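Local coordinates for BMC domain protein (Clostridiales bacterium 1_7_47FAA, PDB 4OLO), which forms part of the shell of a glycyl-radical type bacterial microcompartment and, consistent with a role in electron transport, binds an iron-sulfur cluster, at residues M1-I6 with A34-Q39. Residues are numbered along the deposited sequence.
Sequences MEYRII and AIGLIQ
Two extended strands, 2-6 and 34-39, run antiparallel (166°, axes 4.6 Å apart). In three hydrogen-bonded pairs each N-H donates to the partner's O: Glu2 N-Gln39 O 2.8 Å, Gln39 N-Glu2 O 3.0 Å; Arg4 N-Leu37 O 2.9 Å, Leu37 N-Arg4 O 2.6 Å; Ile6 N-Ile35 O 2.7 Å, Ile35 N-Ile6 O 2.9 Å. Tyr3-Ile38 and Ile5-Gly36 (CA-CA 4.4 Å) are non-hydrogen-bonded; Gly36 puts no side chain beside Ile5. On the face carrying Tyr3, Ile5 and Ile38, Tyr3 (m, chi2 82°) lays its ring over beta-branched Ile38, whose chi1 (m) sets CG2 4.2 Å from the ring centroid, a CH-pi contact; Met1 SD reaches this CG2 at 3.8 Å. Ile5 (t,t) brings CD1 4.3 Å from Ala34 CB. On the other face Ile6 CD1 packs against Leu37 CD1 at 3.7 Å (both m,t), branched aliphatics suited to a buried site. There long, polar Glu2 (m,t) and Arg4 (m,m,m) suit a subunit interface, salt-bridging Arg41 and Glu94 of a second subunit; Gln39 (t,t) OE1 accepts from Ile43 N of that subunit. Within this BMC-domain sheet, 2-7 is an outermost strand of the chain; 34-39 also pairs with 73-78, helix 80-95 packs against Ile5 and Ile38, and helix 11-17 against Ile6, Ile35 and Leu37.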
ATOM      1  N   MET B   1      -6.347 -16.647  -7.863  1.00 77.71           N
ATOM      2  CA  MET B   1      -6.312 -15.576  -8.863  1.00 73.94           C
ATOM      3  C   MET B   1      -7.731 -15.221  -9.330  1.00 73.04           C
ATOM      4  O   MET B   1      -8.626 -16.053  -9.226  1.00 73.03           O
ATOM      5  CB  MET B   1      -5.471 -16.013 -10.088  1.00 74.52           C
ATOM      6  CG  MET B   1      -4.089 -16.513  -9.750  1.00 79.87           C
ATOM      7  SD  MET B   1      -2.929 -16.230 -11.109  1.00 85.78           S
ATOM      8  CE  MET B   1      -3.257 -17.662 -12.175  1.00 81.99           C
ATOM      9  N   GLU B   2      -7.929 -14.009  -9.879  1.00 66.96           N
ATOM     10  CA  GLU B   2      -9.183 -13.595 -10.499  1.00 66.34           C
ATOM     11  C   GLU B   2      -9.008 -13.655 -12.017  1.00 65.75           C
ATOM     12  O   GLU B   2      -7.985 -13.214 -12.534  1.00 63.48           O
ATOM     13  CB  GLU B   2      -9.548 -12.168 -10.117  1.00 69.05           C
ATOM     14  CG  GLU B   2     -10.208 -12.010  -8.769  1.00 88.78           C
ATOM     15  CD  GLU B   2     -10.644 -10.573  -8.568  1.00123.01           C
ATOM     16  OE1 GLU B   2      -9.805  -9.758  -8.119  1.00126.08           O
ATOM     17  OE2 GLU B   2     -11.785 -10.238  -8.967  1.00116.12           O
ATOM     18  N   TYR B   3     -10.021 -14.148 -12.720  1.00 61.62           N
ATOM     19  CA  TYR B   3     -10.011 -14.303 -14.177  1.00 59.46           C
ATOM     20  C   TYR B   3     -11.217 -13.642 -14.771  1.00 65.56           C
ATOM     21  O   TYR B   3     -12.333 -13.881 -14.317  1.00 68.15           O
ATOM     22  CB  TYR B   3     -10.077 -15.802 -14.556  1.00 60.28           C
ATOM     23  CG  TYR B   3      -8.932 -16.649 -14.046  1.00 61.51           C
ATOM     24  CD1 TYR B   3      -8.934 -17.146 -12.740  1.00 62.14           C
ATOM     25  CD2 TYR B   3      -7.876 -17.010 -14.886  1.00 62.17           C
ATOM     26  CE1 TYR B   3      -7.897 -17.948 -12.273  1.00 59.63           C
ATOM     27  CE2 TYR B   3      -6.848 -17.839 -14.437  1.00 63.55           C
ATOM     28  CZ  TYR B   3      -6.856 -18.284 -13.123  1.00 68.86           C
ATOM     29  OH  TYR B   3      -5.858 -19.110 -12.700  1.00 74.78           O
ATOM     30  N   ARG B   4     -11.024 -12.851 -15.823  1.00 62.08           N
ATOM     31  CA  ARG B   4     -12.124 -12.199 -16.541  1.00 62.18           C
ATOM     32  C   ARG B   4     -11.782 -12.140 -18.001  1.00 67.36           C
ATOM     33  O   ARG B   4     -10.610 -12.106 -18.362  1.00 67.30           O
ATOM     34  CB  ARG B   4     -12.412 -10.762 -16.022  1.00 60.12           C
ATOM     35  CG  ARG B   4     -12.784 -10.646 -14.538  1.00 66.08           C
ATOM     36  CD  ARG B   4     -14.174 -11.175 -14.242  1.00 77.30           C
ATOM     37  NE  ARG B   4     -15.193 -10.224 -14.656  1.00 90.08           N
ATOM     38  CZ  ARG B   4     -15.715  -9.320 -13.843  1.00100.83           C
ATOM     39  NH1 ARG B   4     -15.335  -9.265 -12.573  1.00 84.73           N
ATOM     40  NH2 ARG B   4     -16.628  -8.469 -14.288  1.00 89.39           N
ATOM     41  N   ILE B   5     -12.793 -12.086 -18.845  1.00 65.40           N
ATOM     42  CA  ILE B   5     -12.607 -11.912 -20.280  1.00 64.74           C
ATOM     43  C   ILE B   5     -13.496 -10.734 -20.746  1.00 68.70           C
ATOM     44  O   ILE B   5     -14.638 -10.613 -20.300  1.00 69.57           O
ATOM     45  CB  ILE B   5     -12.875 -13.245 -21.066  1.00 67.97           C
ATOM     46  CG1 ILE B   5     -12.444 -13.103 -22.535  1.00 68.02           C
ATOM     47  CG2 ILE B   5     -14.355 -13.703 -20.941  1.00 71.37           C
ATOM     48  CD1 ILE B   5     -12.366 -14.368 -23.325  1.00 78.50           C
ATOM     49  N   ILE B   6     -12.965  -9.868 -21.611  1.00 64.04           N
ATOM     50  CA  ILE B   6     -13.748  -8.787 -22.214  1.00 64.80           C
ATOM     51  C   ILE B   6     -13.822  -9.108 -23.716  1.00 68.27           C
ATOM     52  O   ILE B   6     -12.797  -9.141 -24.385  1.00 65.61           O
ATOM     53  CB  ILE B   6     -13.181  -7.364 -21.952  1.00 66.87           C
ATOM     54  CG1 ILE B   6     -13.146  -7.012 -20.467  1.00 66.47           C
ATOM     55  CG2 ILE B   6     -13.929  -6.310 -22.775  1.00 66.33           C
ATOM     56  CD1 ILE B   6     -12.215  -5.811 -20.124  1.00 70.94           C
ATOM     57  N   ALA B  34     -10.757 -10.168 -28.361  1.00 77.45           N
ATOM     58  CA  ALA B  34     -10.995 -10.425 -26.946  1.00 74.44           C
ATOM     59  C   ALA B  34      -9.787 -10.037 -26.079  1.00 73.45           C
ATOM     60  O   ALA B  34      -8.664  -9.963 -26.578  1.00 72.58           O
ATOM     61  CB  ALA B  34     -11.355 -11.887 -26.725  1.00 74.61           C
ATOM     62  N   ILE B  35     -10.038  -9.768 -24.788  1.00 66.90           N
ATOM     63  CA  ILE B  35      -9.021  -9.450 -23.789  1.00 64.50           C
ATOM     64  C   ILE B  35      -9.286 -10.353 -22.620  1.00 67.96           C
ATOM     65  O   ILE B  35     -10.368 -10.273 -22.041  1.00 69.29           O
ATOM     66  CB  ILE B  35      -8.979  -7.951 -23.307  1.00 68.12           C
ATOM     67  CG1 ILE B  35      -8.803  -6.956 -24.464  1.00 70.08           C
ATOM     68  CG2 ILE B  35      -7.869  -7.740 -22.264  1.00 68.01           C
ATOM     69  CD1 ILE B  35      -8.868  -5.506 -24.031  1.00 75.14           C
ATOM     70  N   GLY B  36      -8.306 -11.196 -22.290  1.00 63.45           N
ATOM     71  CA  GLY B  36      -8.324 -12.050 -21.103  1.00 62.23           C
ATOM     72  C   GLY B  36      -7.566 -11.331 -19.993  1.00 65.80           C
ATOM     73  O   GLY B  36      -6.452 -10.833 -20.211  1.00 65.62           O
ATOM     74  N   LEU B  37      -8.169 -11.218 -18.816  1.00 62.10           N
ATOM     75  CA  LEU B  37      -7.542 -10.514 -17.683  1.00 61.46           C
ATOM     76  C   LEU B  37      -7.328 -11.449 -16.511  1.00 63.43           C
ATOM     77  O   LEU B  37      -8.215 -12.228 -16.193  1.00 62.96           O
ATOM     78  CB  LEU B  37      -8.392  -9.301 -17.228  1.00 61.78           C
ATOM     79  CG  LEU B  37      -8.630  -8.165 -18.236  1.00 65.30           C
ATOM     80  CD1 LEU B  37      -9.697  -7.236 -17.739  1.00 66.11           C
ATOM     81  CD2 LEU B  37      -7.334  -7.401 -18.575  1.00 63.23           C
ATOM     82  N   ILE B  38      -6.140 -11.405 -15.908  1.00 60.40           N
ATOM     83  CA  ILE B  38      -5.793 -12.244 -14.765  1.00 61.38           C
ATOM     84  C   ILE B  38      -5.121 -11.364 -13.731  1.00 67.14           C
ATOM     85  O   ILE B  38      -4.165 -10.648 -14.048  1.00 67.64           O
ATOM     86  CB  ILE B  38      -4.984 -13.564 -15.067  1.00 64.76           C
ATOM     87  CG1 ILE B  38      -5.549 -14.387 -16.242  1.00 65.75           C
ATOM     88  CG2 ILE B  38      -4.914 -14.470 -13.845  1.00 67.98           C
ATOM     89  CD1 ILE B  38      -4.704 -14.292 -17.437  1.00 79.69           C
ATOM     90  N   GLN B  39      -5.655 -11.377 -12.505  1.00 63.48           N
ATOM     91  CA  GLN B  39      -5.116 -10.607 -11.390  1.00 64.40           C
ATOM     92  C   GLN B  39      -4.786 -11.556 -10.252  1.00 69.44           C
ATOM     93  O   GLN B  39      -5.598 -12.411  -9.899  1.00 71.98           O
ATOM     94  CB  GLN B  39      -6.103  -9.533 -10.917  1.00 66.14           C
ATOM     95  CG  GLN B  39      -5.457  -8.460 -10.036  1.00 75.32           C
ATOM     96  CD  GLN B  39      -6.401  -7.325  -9.670  1.00 97.49           C
ATOM     97  OE1 GLN B  39      -7.051  -6.703 -10.510  1.00 93.19           O
ATOM     98  NE2 GLN B  39      -6.475  -7.004  -8.402  1.00 96.54           N
TER